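Local coordinates for nucleoside phosphorylase, putative (Trypanosoma brucei, PDB 3BJE), which appears to be a homodimeric uridine phosphorylase, cleaving uridine with phosphate to give uracil and ribose 1-phosphate, at residues 52-56 and 76-80; 32-38 and 106-110; 240-246 and 286-292. All blocks are in the same frame, centred on the assembly; numbering follows the deposited sequence.

Contact 1. Residues 52-56 and 76-80; sequences PGRVD and IRFAT. With R1P (1-O-phosphono-alpha-D-ribofuranose), chain C.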
# COMPACT_ATOMS: atom_id res chain seq x y z
N PRO A 52 -6.47 -5.64 -9.93
CA PRO A 52 -6.38 -6.99 -10.49
C PRO A 52 -7.38 -7.27 -11.61
O PRO A 52 -7.08 -8.05 -12.50
CB PRO A 52 -6.65 -7.91 -9.27
CG PRO A 52 -7.15 -7.04 -8.21
CD PRO A 52 -6.62 -5.67 -8.46
N GLY A 53 -8.54 -6.63 -11.57
CA GLY A 53 -9.53 -6.79 -12.64
C GLY A 53 -9.02 -6.39 -14.02
O GLY A 53 -9.47 -6.92 -15.04
N ARG A 54 -8.05 -5.48 -14.07
CA ARG A 54 -7.56 -4.97 -15.36
C ARG A 54 -6.64 -5.96 -16.09
O ARG A 54 -6.34 -5.79 -17.27
CB ARG A 54 -6.84 -3.63 -15.17
CG ARG A 54 -6.66 -2.80 -16.46
CD ARG A 54 -6.14 -1.37 -16.21
NE ARG A 54 -6.92 -0.68 -15.18
CZ ARG A 54 -6.43 -0.01 -14.14
NH1 ARG A 54 -5.12 0.13 -13.95
NH2 ARG A 54 -7.26 0.52 -13.26
N VAL A 55 -6.18 -6.99 -15.38
CA VAL A 55 -5.26 -7.97 -15.94
C VAL A 55 -5.94 -8.71 -17.10
O VAL A 55 -5.35 -8.87 -18.17
CB VAL A 55 -4.77 -8.97 -14.88
CG1 VAL A 55 -4.08 -10.17 -15.51
CG2 VAL A 55 -3.82 -8.27 -13.89
N ASP A 56 -7.17 -9.15 -16.90
CA ASP A 56 -7.89 -9.88 -17.95
C ASP A 56 -8.25 -9.01 -19.14
O ASP A 56 -8.28 -9.49 -20.28
CB ASP A 56 -9.14 -10.54 -17.38
CG ASP A 56 -8.81 -11.74 -16.53
OD1 ASP A 56 -7.64 -12.18 -16.54
OD2 ASP A 56 -9.72 -12.27 -15.88
N ILE A 76 -2.24 -9.81 -6.38
CA ILE A 76 -1.13 -9.89 -7.33
C ILE A 76 -1.41 -10.98 -8.38
O ILE A 76 -1.30 -12.16 -8.12
CB ILE A 76 0.20 -10.18 -6.60
CG1 ILE A 76 0.38 -9.25 -5.39
CG2 ILE A 76 1.39 -10.04 -7.57
CD1 ILE A 76 0.31 -7.79 -5.71
N ARG A 77 -1.80 -10.54 -9.58
CA ARG A 77 -2.12 -11.43 -10.70
C ARG A 77 -1.15 -11.17 -11.83
O ARG A 77 -0.72 -10.04 -12.03
CB ARG A 77 -3.54 -11.18 -11.20
CG ARG A 77 -4.62 -11.31 -10.17
CD ARG A 77 -5.98 -11.13 -10.85
NE ARG A 77 -6.15 -12.12 -11.92
CZ ARG A 77 -6.98 -12.02 -12.95
NH1 ARG A 77 -7.76 -10.96 -13.14
NH2 ARG A 77 -7.01 -13.01 -13.83
N PHE A 78 -0.80 -12.21 -12.59
CA PHE A 78 -0.02 -12.01 -13.81
C PHE A 78 -0.51 -12.89 -14.94
O PHE A 78 -1.16 -13.93 -14.74
CB PHE A 78 1.48 -12.21 -13.58
CG PHE A 78 1.95 -13.62 -13.77
CD1 PHE A 78 2.43 -14.04 -14.99
CD2 PHE A 78 1.89 -14.53 -12.71
CE1 PHE A 78 2.85 -15.33 -15.18
CE2 PHE A 78 2.31 -15.83 -12.89
CZ PHE A 78 2.78 -16.24 -14.12
N ALA A 79 -0.17 -12.47 -16.15
CA ALA A 79 -0.36 -13.28 -17.35
C ALA A 79 0.72 -12.88 -18.32
O ALA A 79 1.01 -11.69 -18.48
CB ALA A 79 -1.74 -13.03 -17.97
N THR A 80 1.29 -13.87 -19.00
CA THR A 80 2.38 -13.65 -19.94
C THR A 80 1.99 -14.25 -21.28
O THR A 80 1.67 -15.43 -21.36
CB THR A 80 3.67 -14.33 -19.43
OG1 THR A 80 4.06 -13.69 -18.20
CG2 THR A 80 4.79 -14.22 -20.47
C5 R1P C . -6.80 4.15 -6.08
O5 R1P C . -8.18 4.15 -6.44
C4 R1P C . -5.98 3.36 -7.08
O4 R1P C . -6.26 3.77 -8.43
C1 R1P C . -5.06 4.23 -9.08
C2 R1P C . -4.16 4.64 -7.90
O2 R1P C . -2.75 4.81 -8.19
C3 R1P C . -4.49 3.54 -6.88
O3 R1P C . -3.83 2.30 -7.18
O1 R1P C . -4.48 3.25 -10.00
P R1P C . -5.08 1.83 -10.49
O1P R1P C . -5.09 1.08 -9.15
O2P R1P C . -4.04 1.32 -11.48
O3P R1P C . -6.46 2.02 -11.03

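Contact 2. Residues 32-38 and 106-110; sequences TLHLKCK and EIHAL. With R1P (1-O-phosphono-alpha-D-ribofuranose), chain E.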
# COMPACT_ATOMS: atom_id res chain seq x y z
N THR A 32 8.50 -16.41 -6.20
CA THR A 32 8.62 -15.40 -5.17
C THR A 32 7.36 -15.40 -4.27
O THR A 32 6.38 -16.12 -4.53
CB THR A 32 8.91 -14.01 -5.79
OG1 THR A 32 8.19 -13.84 -7.03
CG2 THR A 32 10.40 -13.89 -6.08
N LEU A 33 7.41 -14.62 -3.19
CA LEU A 33 6.42 -14.72 -2.12
C LEU A 33 5.04 -14.15 -2.43
O LEU A 33 4.03 -14.74 -2.03
CB LEU A 33 6.97 -14.04 -0.87
CG LEU A 33 6.20 -14.18 0.42
CD1 LEU A 33 5.99 -15.66 0.78
CD2 LEU A 33 6.97 -13.47 1.53
N HIS A 34 4.99 -13.02 -3.12
CA HIS A 34 3.73 -12.34 -3.41
C HIS A 34 3.32 -12.50 -4.86
O HIS A 34 2.20 -12.90 -5.16
CB HIS A 34 3.83 -10.84 -3.05
CG HIS A 34 4.14 -10.60 -1.60
ND1 HIS A 34 5.42 -10.54 -1.11
CD2 HIS A 34 3.32 -10.43 -0.54
CE1 HIS A 34 5.38 -10.37 0.20
NE2 HIS A 34 4.11 -10.28 0.57
N LEU A 35 4.24 -12.17 -5.75
CA LEU A 35 4.12 -12.43 -7.17
C LEU A 35 4.47 -13.90 -7.41
O LEU A 35 5.62 -14.31 -7.24
CB LEU A 35 5.04 -11.50 -7.95
CG LEU A 35 5.19 -11.79 -9.44
CD1 LEU A 35 3.86 -11.57 -10.22
CD2 LEU A 35 6.34 -10.95 -9.99
N LYS A 36 3.47 -14.70 -7.76
CA LYS A 36 3.64 -16.14 -7.85
C LYS A 36 4.02 -16.56 -9.26
O LYS A 36 3.31 -17.31 -9.94
CB LYS A 36 2.38 -16.85 -7.36
CG LYS A 36 2.10 -16.62 -5.88
CD LYS A 36 3.25 -17.13 -5.02
CE LYS A 36 2.84 -17.37 -3.59
NZ LYS A 36 4.04 -17.72 -2.76
N CYS A 37 5.18 -16.07 -9.67
CA CYS A 37 5.70 -16.22 -11.02
C CYS A 37 7.10 -16.80 -10.93
O CYS A 37 7.82 -16.53 -9.97
CB CYS A 37 5.73 -14.85 -11.68
SG CYS A 37 6.23 -14.83 -13.38
N LYS A 38 7.46 -17.65 -11.89
CA LYS A 38 8.79 -18.26 -11.93
C LYS A 38 9.63 -17.50 -12.94
O LYS A 38 9.08 -16.83 -13.81
CB LYS A 38 8.68 -19.74 -12.35
CG LYS A 38 7.65 -20.52 -11.57
CD LYS A 38 7.75 -22.02 -11.84
CE LYS A 38 6.60 -22.78 -11.19
NZ LYS A 38 5.34 -22.62 -11.96
N GLU A 106 10.68 -8.54 -6.17
CA GLU A 106 10.46 -9.90 -6.62
C GLU A 106 10.77 -10.06 -8.11
O GLU A 106 11.39 -11.06 -8.49
CB GLU A 106 9.06 -10.38 -6.21
CG GLU A 106 8.95 -10.40 -4.69
CD GLU A 106 7.64 -10.92 -4.15
OE1 GLU A 106 6.75 -11.30 -4.94
OE2 GLU A 106 7.49 -10.95 -2.91
N ILE A 107 10.41 -9.07 -8.93
CA ILE A 107 10.85 -9.06 -10.34
C ILE A 107 12.39 -9.07 -10.43
O ILE A 107 12.98 -9.78 -11.25
CB ILE A 107 10.26 -7.85 -11.10
CG1 ILE A 107 8.75 -8.04 -11.34
CG2 ILE A 107 11.01 -7.61 -12.44
CD1 ILE A 107 8.02 -6.74 -11.74
N HIS A 108 13.04 -8.24 -9.60
CA HIS A 108 14.51 -8.22 -9.55
C HIS A 108 15.10 -9.59 -9.28
O HIS A 108 15.99 -10.02 -10.02
CB HIS A 108 14.99 -7.19 -8.52
CG HIS A 108 16.47 -7.06 -8.44
ND1 HIS A 108 17.26 -6.93 -9.56
CD2 HIS A 108 17.32 -7.03 -7.38
CE1 HIS A 108 18.53 -6.84 -9.19
NE2 HIS A 108 18.59 -6.91 -7.87
N ALA A 109 14.56 -10.29 -8.29
CA ALA A 109 15.01 -11.65 -7.99
C ALA A 109 14.69 -12.63 -9.13
O ALA A 109 15.53 -13.45 -9.51
CB ALA A 109 14.39 -12.13 -6.65
N LEU A 110 13.50 -12.54 -9.70
CA LEU A 110 13.16 -13.43 -10.81
C LEU A 110 14.08 -13.25 -12.03
O LEU A 110 14.42 -14.23 -12.72
CB LEU A 110 11.71 -13.28 -11.20
CG LEU A 110 10.71 -13.80 -10.17
CD1 LEU A 110 9.30 -13.40 -10.58
CD2 LEU A 110 10.79 -15.30 -10.00
C5 R1P E . 2.98 -8.91 3.56
O5 R1P E . 3.16 -10.26 3.11
C4 R1P E . 1.58 -8.76 4.14
O4 R1P E . 1.33 -9.70 5.20
C1 R1P E . 1.07 -9.06 6.45
C2 R1P E . 1.67 -7.67 6.23
O2 R1P E . 1.21 -6.67 7.17
C3 R1P E . 1.35 -7.39 4.76
O3 R1P E . -0.01 -7.00 4.55
O1 R1P E . -0.34 -9.11 6.85
P R1P E . -1.56 -9.94 6.16
O1P R1P E . -1.60 -9.22 4.79
O2P R1P E . -2.80 -9.66 6.99
O3P R1P E . -1.10 -11.36 6.16

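Contact 3. Residues 240-246 and 286-292; sequences VIGTTAT and EVVTNIE. With URA (uracil), chain D.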
# COMPACT_ATOMS: atom_id res chain seq x y z
N VAL A 240 -1.40 14.22 -22.01
CA VAL A 240 -0.58 15.29 -21.46
C VAL A 240 0.69 14.67 -20.87
O VAL A 240 0.69 13.49 -20.50
CB VAL A 240 -1.35 16.09 -20.37
CG1 VAL A 240 -2.58 16.78 -20.97
CG2 VAL A 240 -1.76 15.22 -19.18
N ILE A 241 1.76 15.45 -20.79
CA ILE A 241 3.01 15.00 -20.18
C ILE A 241 3.41 15.97 -19.09
O ILE A 241 3.39 17.19 -19.30
CB ILE A 241 4.20 14.96 -21.16
CG1 ILE A 241 3.81 14.26 -22.47
CG2 ILE A 241 5.40 14.26 -20.49
CD1 ILE A 241 4.71 14.63 -23.62
N GLY A 242 3.84 15.44 -17.95
CA GLY A 242 4.24 16.31 -16.86
C GLY A 242 4.61 15.55 -15.62
O GLY A 242 4.90 14.35 -15.66
N THR A 243 4.57 16.25 -14.49
CA THR A 243 5.02 15.68 -13.24
C THR A 243 3.86 14.98 -12.55
O THR A 243 2.76 15.52 -12.44
CB THR A 243 5.63 16.78 -12.34
OG1 THR A 243 6.81 17.28 -12.95
CG2 THR A 243 5.99 16.23 -10.97
N THR A 244 4.13 13.76 -12.08
CA THR A 244 3.17 12.97 -11.33
C THR A 244 3.51 13.03 -9.84
O THR A 244 4.64 12.73 -9.44
CB THR A 244 3.19 11.50 -11.80
OG1 THR A 244 2.91 11.46 -13.21
CG2 THR A 244 2.16 10.64 -11.00
N ALA A 245 2.54 13.42 -9.00
CA ALA A 245 2.71 13.39 -7.55
C ALA A 245 2.11 12.12 -6.99
O ALA A 245 0.93 11.83 -7.21
CB ALA A 245 2.05 14.62 -6.92
N THR A 246 2.91 11.34 -6.27
CA THR A 246 2.47 10.08 -5.72
C THR A 246 2.28 10.16 -4.20
O THR A 246 3.15 10.63 -3.46
CB THR A 246 3.48 8.97 -6.04
OG1 THR A 246 3.60 8.83 -7.46
CG2 THR A 246 3.07 7.59 -5.42
N GLU A 286 7.37 22.60 -16.89
CA GLU A 286 6.61 21.41 -16.55
C GLU A 286 5.66 21.71 -15.40
O GLU A 286 5.97 22.53 -14.53
CB GLU A 286 7.55 20.27 -16.15
CG GLU A 286 6.87 18.91 -16.06
CD GLU A 286 7.86 17.76 -16.12
OE1 GLU A 286 8.85 17.89 -16.88
OE2 GLU A 286 7.63 16.73 -15.45
N VAL A 287 4.50 21.07 -15.40
CA VAL A 287 3.52 21.25 -14.32
C VAL A 287 3.11 19.90 -13.75
O VAL A 287 3.44 18.85 -14.31
CB VAL A 287 2.24 21.99 -14.80
CG1 VAL A 287 2.60 23.33 -15.46
CG2 VAL A 287 1.43 21.13 -15.76
N VAL A 288 2.44 19.93 -12.60
CA VAL A 288 1.93 18.69 -12.01
C VAL A 288 0.65 18.29 -12.73
O VAL A 288 -0.39 18.92 -12.55
CB VAL A 288 1.67 18.82 -10.50
CG1 VAL A 288 1.12 17.51 -9.91
CG2 VAL A 288 2.93 19.23 -9.75
N THR A 289 0.74 17.25 -13.55
CA THR A 289 -0.38 16.80 -14.36
C THR A 289 -1.30 15.81 -13.66
O THR A 289 -2.46 15.68 -14.01
CB THR A 289 0.12 16.15 -15.67
OG1 THR A 289 1.19 15.25 -15.38
CG2 THR A 289 0.55 17.23 -16.69
N ASN A 290 -0.78 15.04 -12.70
CA ASN A 290 -1.61 14.04 -12.08
C ASN A 290 -1.15 13.64 -10.70
O ASN A 290 -0.01 13.90 -10.33
CB ASN A 290 -1.82 12.80 -12.98
CG ASN A 290 -0.53 12.05 -13.30
OD1 ASN A 290 0.53 12.64 -13.53
ND2 ASN A 290 -0.64 10.73 -13.37
N ILE A 291 -2.06 13.03 -9.96
CA ILE A 291 -1.82 12.51 -8.61
C ILE A 291 -2.34 11.08 -8.55
O ILE A 291 -3.48 10.82 -8.98
CB ILE A 291 -2.57 13.32 -7.53
CG1 ILE A 291 -2.17 14.80 -7.57
CG2 ILE A 291 -2.35 12.71 -6.12
CD1 ILE A 291 -3.15 15.73 -6.83
N GLU A 292 -1.54 10.17 -8.03
CA GLU A 292 -1.93 8.77 -7.89
C GLU A 292 -1.07 8.11 -6.79
O GLU A 292 -0.48 8.82 -5.93
CB GLU A 292 -1.88 8.03 -9.24
CG GLU A 292 -0.62 8.24 -10.09
CD GLU A 292 0.58 7.55 -9.47
OE1 GLU A 292 0.75 6.34 -9.75
OE2 GLU A 292 1.30 8.23 -8.71
N1 URA D . -6.46 7.46 -8.22
C2 URA D . -5.88 8.21 -7.26
O2 URA D . -4.90 7.76 -6.57
N3 URA D . -6.33 9.42 -7.01
C4 URA D . -7.37 9.94 -7.69
O4 URA D . -7.75 11.09 -7.41
C5 URA D . -8.00 9.18 -8.66
C6 URA D . -7.51 7.91 -8.91
O HOH W 1 3.81 19.61 -18.08

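Contact 1. Residues 52-56 and 76-80
Beside the phosphate end of the ribose 1-phosphate pocket, residues 52-56, which lead into helix 54-59, lean on strand 76-80, and Arg77 is the side chain that meets Pro52, Val55 and Asp56. A bend at its third torsion (chi3 58°) carries the guanidinium over to Pro52 O and Asp56. On the way, Arg77 CD lies against the proline ring, 3.6 Å from Pro52 CB. NH1 of Arg77 then donates to Pro52 O at 3.1 Å from above the carbonyl plane, while Val55 N reaches the same oxygen from the opposite face. NH2 of Arg77 forms a salt bridge to Asp56 OD1 (2.9 Å), with a weak bond to OD2; the carboxylate lies at the guanidinium edge, its plane turned 89° from it. Val55 CB sits over one guanidinium face, and a salt bridge from Arg77 NE to Asp72 further limits the group's rotation. In this nucleoside phosphorylase fold, strand 76-83 pairs antiparallel with 69-73 and 86-92, and Val55 packs between it and strand 45-49, placing CG2 4.0 Å from Arg77 CB and CG1 4.4 Å from Ala79 CB. Arg54 leaves the backbone away from the strand, and its guanidinium meets the phosphate edge-on in the pocket: NH1 bonds to O2P of R1P at 2.9 Å and NH2 to O3P at 2.8 Å, both nearly straight.

Contact 2. Residues 32-38 and 106-110
His34 and Glu106 meet through a His-carboxylate hydrogen bond, with ND1 of His34 donating to OE2 of Glu106 at 2.8 Å. The bond lies in the ring plane and reaches the syn side of the carboxylate, whose plane is turned 24° from the ring. Across the imidazole, NE2 of His34 is 2.7 Å from O5 of a ribose 1-phosphate held in the pocket of the second subunit, a hydrogen bond in which either atom could be the donor. The loop backbone grips the other carboxylate oxygen: Leu35 N bonds to Glu106 OE1 at 2.8 Å, nearly in line with the C-O bond, and His34 N adds a bond of 3.1 Å from the syn side. Tyr251 of the second subunit also bonds to OE2, so the carboxylate is held from both chains. Glu106 reaches the loop with its chain extended (chi2 -177°), Thr32 lying across it with CB 3.7 Å from Glu106 CB. Thr32 OG1 in turn bonds to Leu35 O at 2.6 Å and ties the loop to itself. Further along, Leu35 CD2 packs on Leu110 CD1 at 3.9 Å, and the Leu110 methyls press against Cys37 O, a buried carbonyl without a polar partner. The loop is thus wedged between helix 97-112 and strand 76-83, where Leu35 touches Ile76 and Cys37 touches Phe78, while Ile107 of the helix rests on strand 45-49.

Contact 3. Residues 240-246 and 286-292
Strands 240-246 and 288-292 run parallel with a strong twist, their short axes crossing at -46°, and the register slips by one residue between the Thr243-Val288 and Thr244-Asn290 pairs. This beta bulge lies within the central beta structure of the nucleoside phosphorylase fold, where strand 239-246 is flanked by 161-169 and 284-292. Ahead of the slip, Thr243 N bonds to Val287 O at 2.8 Å and Thr289 N to Thr243 O; beyond it the pairing resumes through Ala245 N to Asn290 O and Glu292 N to Ala245 O. Before the first bridge pair, a water links Ile241 O and Val287 N. Side chains on one face, Thr243, Ala245, Val288 and Ile291, are largely apolar, with Ala245 CB 4.3 Å from Val288 CG1. Thr243 nonetheless turns OG1 to Glu286 OE2 at 2.7 Å, approaching from above the carboxylate plane; Glu286 is also bound by Arg165 and His166. The other face is polar. Asn290 OD1 accepts from Thr244 OG1 at 2.7 Å and, at 3.3 Å, from Thr289 OG1 of the bulge, two bonds that restrain the amide. Glu292 belongs to both the ribose 1-phosphate and uracil pockets, and its CA lies 3.4 Å from O2 of the uracil. The Glu292 chain folds back at chi2 (71°), letting the carboxylate reach over the neighbouring strand; OE1 forms a salt bridge with Arg145, and Glu292 OE2 takes a 2.7 Å bond from Thr246 OG1, nearly along the C-O axis.

How the contacts relate
Contacts 2 and 3 are buried, whereas contact 1 is partly exposed around Asp56. Contact 1 is nested within the chain loop closed by contact 2, and the two touch where Ile76 and Phe78 pack on residues 34-37; contact 3 lies on the opposite side of the chain's centre. Their chemistry differs accordingly: an arginine salt bridge near the surface, a buried glutamate gripped by loop amides and a histidine, and strand pairing with threonine hydroxyls on acidic and amide oxygens. Contacts 1 and 3 supply Arg54 and Glu292 to the pocket of their own subunit, while contact 2 sends His34 into that of the second subunit.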